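Local coordinates for HTPA Reductase (Selaginella moellendorffii, PDB 5U5N), which probably catalyses the NAD(P)H-dependent reduction of 4-hydroxy-tetrahydrodipicolinate to tetrahydrodipicolinate in the diaminopimelate route to lysine, at residues A4-V9 against R30-S35; P73-V78 against Q96-V101; L156-S161 against L185-E190; E160-T165 against A216-K221. All blocks are in the same frame, centred on the assembly; numbering follows the deposited sequence.

Interaction 1: A4-V9 against R30-S35; sequences AAPVMV and RLVPLS
In the first beta-alpha-beta unit of this Rossmann-type nucleotide-binding domain, Val-7 and Leu-31 form a single backbone bridge between strand 7-10 and the chain that returns from helix 15-27. The amide of Val-7 meets Arg-30 O at 2.8 Å, and Val-32 N binds Val-7 O at 2.9 Å. Past this point the backbones part, and a water fills the interval: it accepts from Val-9 N and donates to both Val-32 O and Leu-34 O, so one molecule takes the place of a direct strand pair.

Side chains pack on both sides of the bridge. On one, CB of Pro-6 rests 3.9 Å from CG2 of Val-32 while the first carbons of Arg-30 pass alongside the same proline. Met-8 belongs here too; with CG anti to the backbone N (chi1 178°) its extended chain runs past Leu-34, CG lying 3.4 Å from Leu-34 O. On the other, CG2 of Val-9 touches CD1 of Leu-31 at 3.9 Å, the two side chains crossing at about a right angle, and both lean on Ala-21 of helix 15-27, whereas Val-32 and Leu-34 lean on Val-68 of helix 61-71.

The far end lies beside Asp-11, which binds NAD. There OG of Ser-35, anti to the backbone N (chi1 -171°), is hydrogen-bonded with Cys-12 N and donates to Val-9 O at 2.6 Å, in the carbonyl plane.

Interaction 2: P73-V78 against Q96-V101; sequences PNVIVV and QGLPFV
Leu-98 sets its two methyl groups against two different valines: CD2 lies 3.7 Å from CG1 of Val-75, and CD1 lies 4.1 Å from CG2 of Val-77, each pair crossing obliquely. The first meeting depends on the turn of Val-75, whose CG1 sits between the backbone N and the carbonyl carbon (chi1 66°). This cluster is closed by helix 61-71, where Val-65 and Ile-69 touch Leu-98 and Val-68 touches Val-75.

On the other face the partners are Ile-76, Pro-99 and Val-101. The isoleucine side chain crosses the proline ring at about a right angle, CG1 to CG at 4.1 Å, and directs its CG2 branch to CG2 of Val-101. Ile-258 of helix 241-259 covers both Ile-76 and Pro-99. CG of the proline ring also lies 3.4 Å from Val-75 O.

Between the two layers, the backbones pair in parallel. Val-77 grips the neighbouring segment from both its polar atoms: its N binds Pro-99 O at 2.9 Å, and its O receives Val-101 N at 2.7 Å, close to straight. CB of Phe-100 stands beside CB of Val-77, but the ring leads away, to meet Tyr-93 of helix 86-95.

Gly-97 ends that helix in a Schellman motif, with positive phi, just before the chain enters the second strand. Strand 76-79, helix 86-95 and strand 100-102 thus form a beta-alpha-beta crossover, the repeating unit of the Rossmann fold.

Interaction 3: L156-S161 against L185-E190; sequences LQVTES and LDFKDE
Leu-156 and Phe-187 make the dense part of this contact, their side chains crossing at about a right angle. CD2 of the leucine stands over one face of the phenyl ring, 4.0 Å from its centroid and 21° off the normal, a CH-pi contact offset toward the rim. CG of Phe-187, anti to its backbone N (chi1 -176°), starts the ring toward the strand. Farther along, CZ meets CG2 of Val-158 at 3.7 Å, while CE2 lies 3.1 Å from Leu-156 O. Leu-185 completes the cluster by placing CD2 3.7 Å from CB of Leu-156. Helix 171-182 backs the group, with Leu-180 against both leucines and Ile-177 against Val-158. An alanine in place of Phe-187 would probably open a gap beside Leu-156 and Val-158, leaving CD2 of Leu-156 without the ring it rests on.

The other side is looser and polar. A water accepts from Leu-156 N at 2.9 Å but donates only weakly to Asp-186 O, so the backbones are joined there through solvent rather than directly. CB of Asp-186 points away from the strand, and the residue is exposed; the loop diverges beyond Phe-187. Arg-181 ties this outgoing part back to the helix, bonding Phe-187 O and forming a salt bridge with Asp-189. The connection from helix 171-182 to strand 193-195 thus lays Leu-185 and Phe-187 against the Leu-156 and Val-158 side chains of strand 155-162, an inner strand of the mixed sheet of the C-terminal domain.

Interaction 4: E160-T165 against A216-K221; sequences ESHQST and AFHTYK
Ser-161 and Phe-217 form a hydrogen-bonded antiparallel pair with every backbone N and O mated. Ser-161 N donates to Phe-217 O at 2.7 Å, and Phe-217 N returns the bond to Ser-161 O at 2.9 Å. Ser-161 OG is satisfied by His-215.

The opposite face carries Glu-160, His-162, Ala-216 and His-218. With CG held between backbone N and carbonyl carbon (chi1 64°), Glu-160 bends at its second torsion; its OE1 accepts from ND1 of His-162 at 2.9 Å, met from above the carboxylate plane. Arg-196 forms a salt bridge to the same OE1, while OE2 is bonded by Ser-170 N. CA of Ala-216 sits over one face of the His-162 ring, offset toward the rim and 4.0 Å from its centroid, and His-218 NE2, itself bonded to Ser-170 OG, lies at the ring's edge, 3.6 Å from CE1. A leucine in place of His-162 would probably leave Glu-160 OE1 without the imidazole donor that joins Arg-196 there and Ala-216 CA without the imidazole face it packs on.

Residues 160-165 carry the Glu-x-His signature of the DapB family, consistent with a substrate site. The chemistry implies a buried carboxylate whose bond to ND1 probably sets the imidazole's rotation.

All four contacts are largely buried, yet they divide between two domains. Interaction 2 lies within the parallel sheet of the nucleotide-binding domain, and interaction 1 joins its outermost strand 7-10 to the chain leading into strand 34-37; the two touch directly, with Met-8 O and Val-78 N 2.8 Å apart, a probable hydrogen bond. Interactions 3 and 4 share strand 155-162 in the C-terminal mixed sheet; about 41 Å separate the centres of interactions 2 and 3, and about 34 Å those of interactions 1 and 4. The side-chain contacts of interaction 2 are aliphatic; interaction 1 adds two bridging waters and, toward the cofactor, a serine. Interaction 3 packs a loop by apolar contact, whereas interaction 4 concentrates histidines and a carboxylate.

Interaction 1: A4-V9 against R30-S35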
loop_
_atom_site.group_PDB
_atom_site.type_symbol
_atom_site.label_atom_id
_atom_site.label_comp_id
_atom_site.label_asym_id
_atom_site.label_seq_id
_atom_site.Cartn_x
_atom_site.Cartn_y
_atom_site.Cartn_z
ATOM N N ALA A 4 -25.300 17.311 -7.284
ATOM C CA ALA A 4 -24.202 18.134 -6.842
ATOM C C ALA A 4 -24.388 19.585 -7.305
ATOM O O ALA A 4 -25.091 19.862 -8.260
ATOM C CB ALA A 4 -22.932 17.580 -7.417
ATOM N N ALA A 5 -23.685 20.501 -6.663
ATOM C CA ALA A 5 -23.598 21.898 -7.102
ATOM C C ALA A 5 -23.107 22.016 -8.550
ATOM O O ALA A 5 -22.291 21.211 -9.004
ATOM C CB ALA A 5 -22.650 22.641 -6.171
ATOM N N PRO A 6 -23.575 23.028 -9.283
ATOM C CA PRO A 6 -22.970 23.310 -10.584
ATOM C C PRO A 6 -21.544 23.860 -10.438
ATOM O O PRO A 6 -21.203 24.395 -9.408
ATOM C CB PRO A 6 -23.911 24.365 -11.167
ATOM C CG PRO A 6 -24.400 25.108 -9.987
ATOM C CD PRO A 6 -24.551 24.071 -8.909
ATOM N N VAL A 7 -20.710 23.674 -11.449
ATOM C CA VAL A 7 -19.320 24.092 -11.356
ATOM C C VAL A 7 -18.953 25.129 -12.432
ATOM O O VAL A 7 -19.350 25.001 -13.585
ATOM C CB VAL A 7 -18.297 22.929 -11.421
ATOM C CG1 VAL A 7 -18.467 22.056 -10.219
ATOM C CG2 VAL A 7 -18.408 22.087 -12.677
ATOM N N MET A 8 -18.139 26.110 -12.025
ATOM C CA MET A 8 -17.562 27.084 -12.939
ATOM C C MET A 8 -16.102 26.755 -12.974
ATOM O O MET A 8 -15.429 26.804 -11.945
ATOM C CB MET A 8 -17.804 28.508 -12.428
ATOM C CG MET A 8 -17.202 29.637 -13.277
ATOM S SD MET A 8 -17.368 31.202 -12.396
ATOM C CE MET A 8 -17.054 32.411 -13.705
ATOM N N VAL A 9 -15.601 26.424 -14.157
ATOM C CA VAL A 9 -14.179 26.121 -14.332
ATOM C C VAL A 9 -13.462 27.320 -14.920
ATOM O O VAL A 9 -13.721 27.671 -16.059
ATOM C CB VAL A 9 -13.974 24.887 -15.247
ATOM C CG1 VAL A 9 -12.513 24.574 -15.403
ATOM C CG2 VAL A 9 -14.756 23.695 -14.715
ATOM N N ARG A 30 -23.313 19.683 -13.799
ATOM C CA ARG A 30 -23.733 20.869 -14.519
ATOM C C ARG A 30 -22.588 21.926 -14.599
ATOM O O ARG A 30 -22.147 22.458 -13.588
ATOM C CB ARG A 30 -24.910 21.456 -13.794
ATOM C CG ARG A 30 -25.532 22.585 -14.547
ATOM C CD ARG A 30 -26.777 22.917 -13.824
ATOM N NE ARG A 30 -27.706 23.597 -14.697
ATOM C CZ ARG A 30 -28.855 24.063 -14.278
ATOM N NH1 ARG A 30 -29.222 23.919 -12.998
ATOM N NH2 ARG A 30 -29.645 24.656 -15.143
ATOM N N LEU A 31 -22.132 22.197 -15.820
ATOM C CA LEU A 31 -21.112 23.186 -16.115
ATOM C C LEU A 31 -21.768 24.545 -16.379
ATOM O O LEU A 31 -22.527 24.717 -17.355
ATOM C CB LEU A 31 -20.295 22.763 -17.355
ATOM C CG LEU A 31 -19.158 23.676 -17.803
ATOM C CD1 LEU A 31 -18.026 23.674 -16.803
ATOM C CD2 LEU A 31 -18.634 23.315 -19.167
ATOM N N VAL A 32 -21.430 25.519 -15.537
ATOM C CA VAL A 32 -21.908 26.894 -15.682
ATOM C C VAL A 32 -21.305 27.416 -16.993
ATOM O O VAL A 32 -20.106 27.296 -17.190
ATOM C CB VAL A 32 -21.469 27.730 -14.461
ATOM C CG1 VAL A 32 -21.767 29.202 -14.682
ATOM C CG2 VAL A 32 -22.175 27.245 -13.211
ATOM N N PRO A 33 -22.130 27.966 -17.926
ATOM C CA PRO A 33 -21.579 28.344 -19.224
ATOM C C PRO A 33 -20.909 29.732 -19.221
ATOM O O PRO A 33 -21.056 30.509 -20.184
ATOM C CB PRO A 33 -22.813 28.321 -20.112
ATOM C CG PRO A 33 -23.869 28.852 -19.219
ATOM C CD PRO A 33 -23.572 28.273 -17.862
ATOM N N LEU A 34 -20.160 30.022 -18.159
ATOM C CA LEU A 34 -19.274 31.186 -18.064
ATOM C C LEU A 34 -17.960 30.760 -17.473
ATOM O O LEU A 34 -17.924 29.900 -16.624
ATOM C CB LEU A 34 -19.899 32.272 -17.196
ATOM C CG LEU A 34 -21.099 32.972 -17.819
ATOM C CD1 LEU A 34 -22.028 33.511 -16.774
ATOM C CD2 LEU A 34 -20.642 34.096 -18.699
ATOM N N SER A 35 -16.880 31.338 -17.965
ATOM C CA SER A 35 -15.541 31.083 -17.486
ATOM C C SER A 35 -14.738 32.381 -17.525
ATOM O O SER A 35 -15.111 33.345 -18.218
ATOM C CB SER A 35 -14.886 30.011 -18.361
ATOM O OG SER A 35 -13.640 29.577 -17.811
HETATM O O HOH W 1 -23.781 19.658 -10.765
HETATM O O HOH W 2 -17.412 27.126 -16.368
#

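Interaction 2: P73-V78 against Q96-V101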
loop_
_atom_site.group_PDB
_atom_site.type_symbol
_atom_site.label_atom_id
_atom_site.label_comp_id
_atom_site.label_asym_id
_atom_site.label_seq_id
_atom_site.Cartn_x
_atom_site.Cartn_y
_atom_site.Cartn_z
ATOM N N PRO A 73 -26.836 29.912 -7.856
ATOM C CA PRO A 73 -26.427 30.313 -6.504
ATOM C C PRO A 73 -25.508 29.302 -5.793
ATOM O O PRO A 73 -24.692 29.702 -4.993
ATOM C CB PRO A 73 -27.754 30.424 -5.738
ATOM C CG PRO A 73 -28.819 30.469 -6.764
ATOM C CD PRO A 73 -28.298 29.781 -7.981
ATOM N N ASN A 74 -25.647 28.016 -6.098
ATOM C CA ASN A 74 -24.879 26.975 -5.424
ATOM C C ASN A 74 -23.569 26.646 -6.102
ATOM O O ASN A 74 -22.955 25.618 -5.773
ATOM C CB ASN A 74 -25.726 25.713 -5.307
ATOM C CG ASN A 74 -27.034 25.978 -4.632
ATOM O OD1 ASN A 74 -27.104 26.711 -3.631
ATOM N ND2 ASN A 74 -28.105 25.416 -5.195
ATOM N N VAL A 75 -23.128 27.499 -7.025
ATOM C CA VAL A 75 -21.930 27.252 -7.792
ATOM C C VAL A 75 -20.709 27.016 -6.899
ATOM O O VAL A 75 -20.575 27.638 -5.844
ATOM C CB VAL A 75 -21.621 28.403 -8.772
ATOM C CG1 VAL A 75 -21.267 29.670 -8.022
ATOM C CG2 VAL A 75 -20.513 28.001 -9.737
ATOM N N ILE A 76 -19.859 26.095 -7.346
ATOM C CA ILE A 76 -18.540 25.887 -6.799
ATOM C C ILE A 76 -17.596 26.210 -7.910
ATOM O O ILE A 76 -17.783 25.736 -9.016
ATOM C CB ILE A 76 -18.346 24.394 -6.384
ATOM C CG1 ILE A 76 -19.180 24.110 -5.146
ATOM C CG2 ILE A 76 -16.865 24.092 -6.143
ATOM C CD1 ILE A 76 -19.269 22.658 -4.750
ATOM N N VAL A 77 -16.570 26.967 -7.609
ATOM C CA VAL A 77 -15.561 27.335 -8.591
ATOM C C VAL A 77 -14.406 26.331 -8.552
ATOM O O VAL A 77 -13.958 25.953 -7.488
ATOM C CB VAL A 77 -15.024 28.742 -8.332
ATOM C CG1 VAL A 77 -13.890 29.071 -9.287
ATOM C CG2 VAL A 77 -16.143 29.778 -8.443
ATOM N N VAL A 78 -13.953 25.914 -9.729
ATOM C CA VAL A 78 -12.745 25.149 -9.896
ATOM C C VAL A 78 -11.706 26.027 -10.573
ATOM O O VAL A 78 -11.959 26.507 -11.702
ATOM C CB VAL A 78 -13.026 23.949 -10.790
ATOM C CG1 VAL A 78 -11.742 23.215 -11.099
ATOM C CG2 VAL A 78 -14.008 23.002 -10.087
ATOM N N GLN A 96 -16.092 37.224 -2.137
ATOM C CA GLN A 96 -17.424 36.966 -2.731
ATOM C C GLN A 96 -18.201 35.778 -2.121
ATOM O O GLN A 96 -19.312 35.478 -2.560
ATOM C CB GLN A 96 -17.279 36.687 -4.251
ATOM C CG GLN A 96 -16.561 37.756 -5.078
ATOM C CD GLN A 96 -17.418 38.964 -5.415
ATOM O OE1 GLN A 96 -18.640 38.879 -5.464
ATOM N NE2 GLN A 96 -16.770 40.106 -5.622
ATOM N N GLY A 97 -17.620 35.073 -1.152
ATOM C CA GLY A 97 -18.242 33.888 -0.588
ATOM C C GLY A 97 -18.386 32.727 -1.562
ATOM O O GLY A 97 -19.289 31.926 -1.403
ATOM N N LEU A 98 -17.531 32.635 -2.582
ATOM C CA LEU A 98 -17.672 31.571 -3.563
ATOM C C LEU A 98 -16.856 30.345 -3.083
ATOM O O LEU A 98 -15.624 30.439 -2.919
ATOM C CB LEU A 98 -17.165 31.987 -4.932
ATOM C CG LEU A 98 -18.054 32.926 -5.756
ATOM C CD1 LEU A 98 -17.258 33.391 -6.976
ATOM C CD2 LEU A 98 -19.376 32.252 -6.162
ATOM N N PRO A 99 -17.526 29.194 -2.873
ATOM C CA PRO A 99 -16.720 28.002 -2.541
ATOM C C PRO A 99 -15.844 27.590 -3.706
ATOM O O PRO A 99 -16.270 27.707 -4.835
ATOM C CB PRO A 99 -17.772 26.920 -2.226
ATOM C CG PRO A 99 -19.052 27.423 -2.772
ATOM C CD PRO A 99 -18.967 28.921 -2.843
ATOM N N PHE A 100 -14.621 27.136 -3.434
ATOM C CA PHE A 100 -13.715 26.792 -4.513
ATOM C C PHE A 100 -12.822 25.574 -4.289
ATOM O O PHE A 100 -12.438 25.258 -3.173
ATOM C CB PHE A 100 -12.851 28.007 -4.928
ATOM C CG PHE A 100 -11.868 28.463 -3.898
ATOM C CD1 PHE A 100 -12.257 29.291 -2.877
ATOM C CD2 PHE A 100 -10.533 28.068 -3.972
ATOM C CE1 PHE A 100 -11.351 29.712 -1.927
ATOM C CE2 PHE A 100 -9.616 28.459 -3.017
ATOM C CZ PHE A 100 -10.027 29.291 -1.994
ATOM N N VAL A 101 -12.471 24.951 -5.409
ATOM C CA VAL A 101 -11.471 23.931 -5.489
ATOM C C VAL A 101 -10.288 24.499 -6.264
ATOM O O VAL A 101 -10.403 24.733 -7.466
ATOM C CB VAL A 101 -12.040 22.699 -6.207
ATOM C CG1 VAL A 101 -10.962 21.623 -6.350
ATOM C CG2 VAL A 101 -13.250 22.176 -5.440
#

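Interaction 3: L156-S161 against L185-E190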
loop_
_atom_site.group_PDB
_atom_site.type_symbol
_atom_site.label_atom_id
_atom_site.label_comp_id
_atom_site.label_asym_id
_atom_site.label_seq_id
_atom_site.Cartn_x
_atom_site.Cartn_y
_atom_site.Cartn_z
ATOM N N LEU A 156 17.024 -0.152 -1.614
ATOM C CA LEU A 156 16.025 0.599 -2.355
ATOM C C LEU A 156 16.606 1.186 -3.635
ATOM O O LEU A 156 17.671 1.836 -3.614
ATOM C CB LEU A 156 15.472 1.749 -1.500
ATOM C CG LEU A 156 14.453 2.702 -2.143
ATOM C CD1 LEU A 156 13.204 1.947 -2.593
ATOM C CD2 LEU A 156 14.099 3.809 -1.173
ATOM N N GLN A 157 15.888 0.989 -4.747
ATOM C CA GLN A 157 16.107 1.757 -5.968
ATOM C C GLN A 157 14.799 2.433 -6.308
ATOM O O GLN A 157 13.713 1.844 -6.156
ATOM C CB GLN A 157 16.476 0.881 -7.140
ATOM C CG GLN A 157 17.739 0.064 -6.977
ATOM C CD GLN A 157 17.665 -1.212 -7.791
ATOM O OE1 GLN A 157 18.349 -1.344 -8.794
ATOM N NE2 GLN A 157 16.774 -2.124 -7.403
ATOM N N VAL A 158 14.891 3.661 -6.792
ATOM C CA VAL A 158 13.738 4.430 -7.197
ATOM C C VAL A 158 14.038 4.996 -8.571
ATOM O O VAL A 158 15.082 5.573 -8.799
ATOM C CB VAL A 158 13.425 5.564 -6.221
ATOM C CG1 VAL A 158 12.188 6.302 -6.675
ATOM C CG2 VAL A 158 13.236 5.029 -4.810
ATOM N N THR A 159 13.122 4.730 -9.492
ATOM C CA THR A 159 13.198 5.211 -10.848
ATOM C C THR A 159 11.906 5.983 -11.135
ATOM O O THR A 159 10.814 5.630 -10.631
ATOM C CB THR A 159 13.373 4.042 -11.837
ATOM O OG1 THR A 159 14.502 3.254 -11.477
ATOM C CG2 THR A 159 13.658 4.551 -13.233
ATOM N N GLU A 160 12.045 7.062 -11.896
ATOM C CA GLU A 160 10.884 7.817 -12.324
ATOM C C GLU A 160 11.105 8.576 -13.617
ATOM O O GLU A 160 12.212 9.003 -13.922
ATOM C CB GLU A 160 10.400 8.795 -11.224
ATOM C CG GLU A 160 11.384 9.925 -10.818
ATOM C CD GLU A 160 10.961 11.317 -11.320
ATOM O OE1 GLU A 160 11.082 11.594 -12.547
ATOM O OE2 GLU A 160 10.485 12.150 -10.504
ATOM N N SER A 161 10.019 8.711 -14.358
ATOM C CA SER A 161 10.010 9.328 -15.645
ATOM C C SER A 161 8.944 10.436 -15.702
ATOM O O SER A 161 7.833 10.286 -15.225
ATOM C CB SER A 161 9.760 8.284 -16.717
ATOM O OG SER A 161 9.727 8.897 -17.982
ATOM N N LEU A 185 14.966 1.993 5.145
ATOM C CA LEU A 185 15.784 2.113 3.936
ATOM C C LEU A 185 16.668 3.370 4.040
ATOM O O LEU A 185 16.285 4.370 4.635
ATOM C CB LEU A 185 14.907 2.079 2.696
ATOM C CG LEU A 185 14.252 0.658 2.602
ATOM C CD1 LEU A 185 12.763 0.640 2.362
ATOM C CD2 LEU A 185 14.991 -0.228 1.610
ATOM N N ASP A 186 17.876 3.245 3.529
ATOM C CA ASP A 186 18.936 4.246 3.716
ATOM C C ASP A 186 19.203 4.610 2.283
ATOM O O ASP A 186 19.649 3.781 1.503
ATOM C CB ASP A 186 20.169 3.640 4.444
ATOM C CG ASP A 186 19.797 3.067 5.858
ATOM O OD1 ASP A 186 19.149 3.836 6.585
ATOM O OD2 ASP A 186 20.006 1.847 6.198
ATOM N N PHE A 187 18.872 5.841 1.906
ATOM C CA PHE A 187 18.743 6.190 0.484
ATOM C C PHE A 187 18.651 7.703 0.416
ATOM O O PHE A 187 17.754 8.288 1.014
ATOM C CB PHE A 187 17.478 5.533 -0.082
ATOM C CG PHE A 187 17.259 5.725 -1.553
ATOM C CD1 PHE A 187 16.528 6.819 -2.031
ATOM C CD2 PHE A 187 17.728 4.801 -2.469
ATOM C CE1 PHE A 187 16.269 6.962 -3.395
ATOM C CE2 PHE A 187 17.494 4.958 -3.832
ATOM C CZ PHE A 187 16.740 6.024 -4.301
ATOM N N LYS A 188 19.587 8.324 -0.286
ATOM C CA LYS A 188 19.558 9.774 -0.504
ATOM C C LYS A 188 18.671 10.119 -1.695
ATOM O O LYS A 188 18.592 9.362 -2.656
ATOM C CB LYS A 188 20.965 10.304 -0.784
ATOM C CG LYS A 188 22.016 9.994 0.265
ATOM C CD LYS A 188 23.414 10.216 -0.320
ATOM C CE LYS A 188 23.840 9.008 -1.186
ATOM N NZ LYS A 188 24.828 9.384 -2.243
ATOM N N ASP A 189 18.077 11.310 -1.648
ATOM C CA ASP A 189 17.250 11.835 -2.742
ATOM C C ASP A 189 17.967 11.816 -4.092
ATOM O O ASP A 189 17.361 11.493 -5.093
ATOM C CB ASP A 189 16.767 13.244 -2.400
ATOM C CG ASP A 189 15.759 13.260 -1.246
ATOM O OD1 ASP A 189 15.050 12.244 -1.047
ATOM O OD2 ASP A 189 15.665 14.285 -0.536
ATOM N N GLU A 190 19.261 12.083 -4.094
ATOM C CA GLU A 190 20.075 12.108 -5.322
ATOM C C GLU A 190 20.144 10.760 -6.055
ATOM O O GLU A 190 20.328 10.710 -7.281
ATOM C CB GLU A 190 21.509 12.699 -5.104
ATOM C CG GLU A 190 22.113 12.944 -3.680
ATOM C CD GLU A 190 21.558 14.182 -2.920
ATOM O OE1 GLU A 190 20.587 13.953 -2.163
ATOM O OE2 GLU A 190 22.049 15.379 -3.060
HETATM O O HOH W 3 19.375 1.086 -0.566
#

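Interaction 4: E160-T165 against A216-K221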
loop_
_atom_site.group_PDB
_atom_site.type_symbol
_atom_site.label_atom_id
_atom_site.label_comp_id
_atom_site.label_asym_id
_atom_site.label_seq_id
_atom_site.Cartn_x
_atom_site.Cartn_y
_atom_site.Cartn_z
ATOM N N GLU A 160 12.045 7.062 -11.896
ATOM C CA GLU A 160 10.884 7.817 -12.324
ATOM C C GLU A 160 11.105 8.576 -13.617
ATOM O O GLU A 160 12.212 9.003 -13.922
ATOM C CB GLU A 160 10.400 8.795 -11.224
ATOM C CG GLU A 160 11.384 9.925 -10.818
ATOM C CD GLU A 160 10.961 11.317 -11.320
ATOM O OE1 GLU A 160 11.082 11.594 -12.547
ATOM O OE2 GLU A 160 10.485 12.150 -10.504
ATOM N N SER A 161 10.019 8.711 -14.358
ATOM C CA SER A 161 10.010 9.328 -15.645
ATOM C C SER A 161 8.944 10.436 -15.702
ATOM O O SER A 161 7.833 10.286 -15.225
ATOM C CB SER A 161 9.760 8.284 -16.717
ATOM O OG SER A 161 9.727 8.897 -17.982
ATOM N N HIS A 162 9.345 11.544 -16.300
ATOM C CA HIS A 162 8.530 12.766 -16.480
ATOM C C HIS A 162 9.056 13.383 -17.767
ATOM O O HIS A 162 10.153 13.014 -18.220
ATOM C CB HIS A 162 8.751 13.763 -15.348
ATOM C CG HIS A 162 7.963 13.470 -14.110
ATOM N ND1 HIS A 162 8.404 12.611 -13.126
ATOM C CD2 HIS A 162 6.762 13.933 -13.688
ATOM C CE1 HIS A 162 7.506 12.554 -12.154
ATOM N NE2 HIS A 162 6.499 13.344 -12.473
ATOM N N GLN A 163 8.294 14.317 -18.344
ATOM C CA GLN A 163 8.772 15.095 -19.500
ATOM C C GLN A 163 10.183 15.652 -19.179
ATOM O O GLN A 163 10.495 16.020 -18.015
ATOM C CB GLN A 163 7.815 16.246 -19.867
ATOM N N SER A 164 11.043 15.638 -20.201
ATOM C CA SER A 164 12.367 16.270 -20.176
ATOM C C SER A 164 12.406 17.710 -19.615
ATOM O O SER A 164 11.438 18.480 -19.755
ATOM C CB SER A 164 12.942 16.319 -21.612
ATOM O OG SER A 164 13.216 15.023 -22.133
ATOM N N THR A 165 13.524 18.026 -18.942
ATOM C CA THR A 165 13.748 19.254 -18.160
ATOM C C THR A 165 13.261 19.171 -16.689
ATOM O O THR A 165 13.649 20.029 -15.918
ATOM C CB THR A 165 13.303 20.611 -18.874
ATOM O OG1 THR A 165 11.886 20.819 -18.776
ATOM C CG2 THR A 165 13.761 20.679 -20.364
ATOM N N ALA A 216 3.821 10.858 -15.701
ATOM C CA ALA A 216 4.510 10.708 -14.421
ATOM C C ALA A 216 4.526 9.234 -13.979
ATOM O O ALA A 216 3.545 8.702 -13.408
ATOM C CB ALA A 216 3.895 11.600 -13.364
ATOM N N PHE A 217 5.630 8.567 -14.315
ATOM C CA PHE A 217 5.823 7.143 -14.061
ATOM C C PHE A 217 6.842 7.035 -12.955
ATOM O O PHE A 217 7.934 7.635 -13.052
ATOM C CB PHE A 217 6.344 6.431 -15.312
ATOM C CG PHE A 217 5.267 6.080 -16.346
ATOM C CD1 PHE A 217 4.212 6.971 -16.662
ATOM C CD2 PHE A 217 5.351 4.889 -17.071
ATOM C CE1 PHE A 217 3.267 6.644 -17.625
ATOM C CE2 PHE A 217 4.408 4.567 -18.024
ATOM C CZ PHE A 217 3.364 5.443 -18.303
ATOM N N HIS A 218 6.483 6.304 -11.898
ATOM C CA HIS A 218 7.358 6.002 -10.773
ATOM C C HIS A 218 7.450 4.466 -10.536
ATOM O O HIS A 218 6.456 3.760 -10.667
ATOM C CB HIS A 218 6.793 6.620 -9.501
ATOM C CG HIS A 218 6.524 8.090 -9.594
ATOM N ND1 HIS A 218 5.421 8.598 -10.233
ATOM C CD2 HIS A 218 7.214 9.154 -9.122
ATOM C CE1 HIS A 218 5.449 9.918 -10.160
ATOM N NE2 HIS A 218 6.529 10.281 -9.490
ATOM N N THR A 219 8.649 4.007 -10.194
ATOM C CA THR A 219 8.958 2.621 -9.855
ATOM C C THR A 219 9.841 2.622 -8.606
ATOM O O THR A 219 10.902 3.273 -8.592
ATOM C CB THR A 219 9.744 1.925 -10.983
ATOM O OG1 THR A 219 8.960 1.899 -12.179
ATOM C CG2 THR A 219 10.084 0.471 -10.608
ATOM N N TYR A 220 9.414 1.903 -7.571
ATOM C CA TYR A 220 10.157 1.718 -6.338
ATOM C C TYR A 220 10.461 0.213 -6.202
ATOM O O TYR A 220 9.524 -0.618 -6.239
ATOM C CB TYR A 220 9.338 2.185 -5.135
ATOM C CG TYR A 220 8.688 3.541 -5.289
ATOM C CD1 TYR A 220 7.480 3.695 -5.957
ATOM C CD2 TYR A 220 9.293 4.690 -4.766
ATOM C CE1 TYR A 220 6.895 4.952 -6.105
ATOM C CE2 TYR A 220 8.710 5.953 -4.918
ATOM C CZ TYR A 220 7.518 6.063 -5.582
ATOM O OH TYR A 220 6.949 7.289 -5.727
ATOM N N LYS A 221 11.742 -0.140 -6.102
ATOM C CA LYS A 221 12.125 -1.538 -5.906
ATOM C C LYS A 221 12.856 -1.704 -4.591
ATOM O O LYS A 221 13.774 -0.952 -4.288
ATOM C CB LYS A 221 13.028 -2.038 -7.005
ATOM C CG LYS A 221 12.643 -1.587 -8.380
ATOM C CD LYS A 221 13.543 -2.278 -9.390
ATOM C CE LYS A 221 13.334 -1.767 -10.813
ATOM N NZ LYS A 221 13.546 -2.923 -11.762
#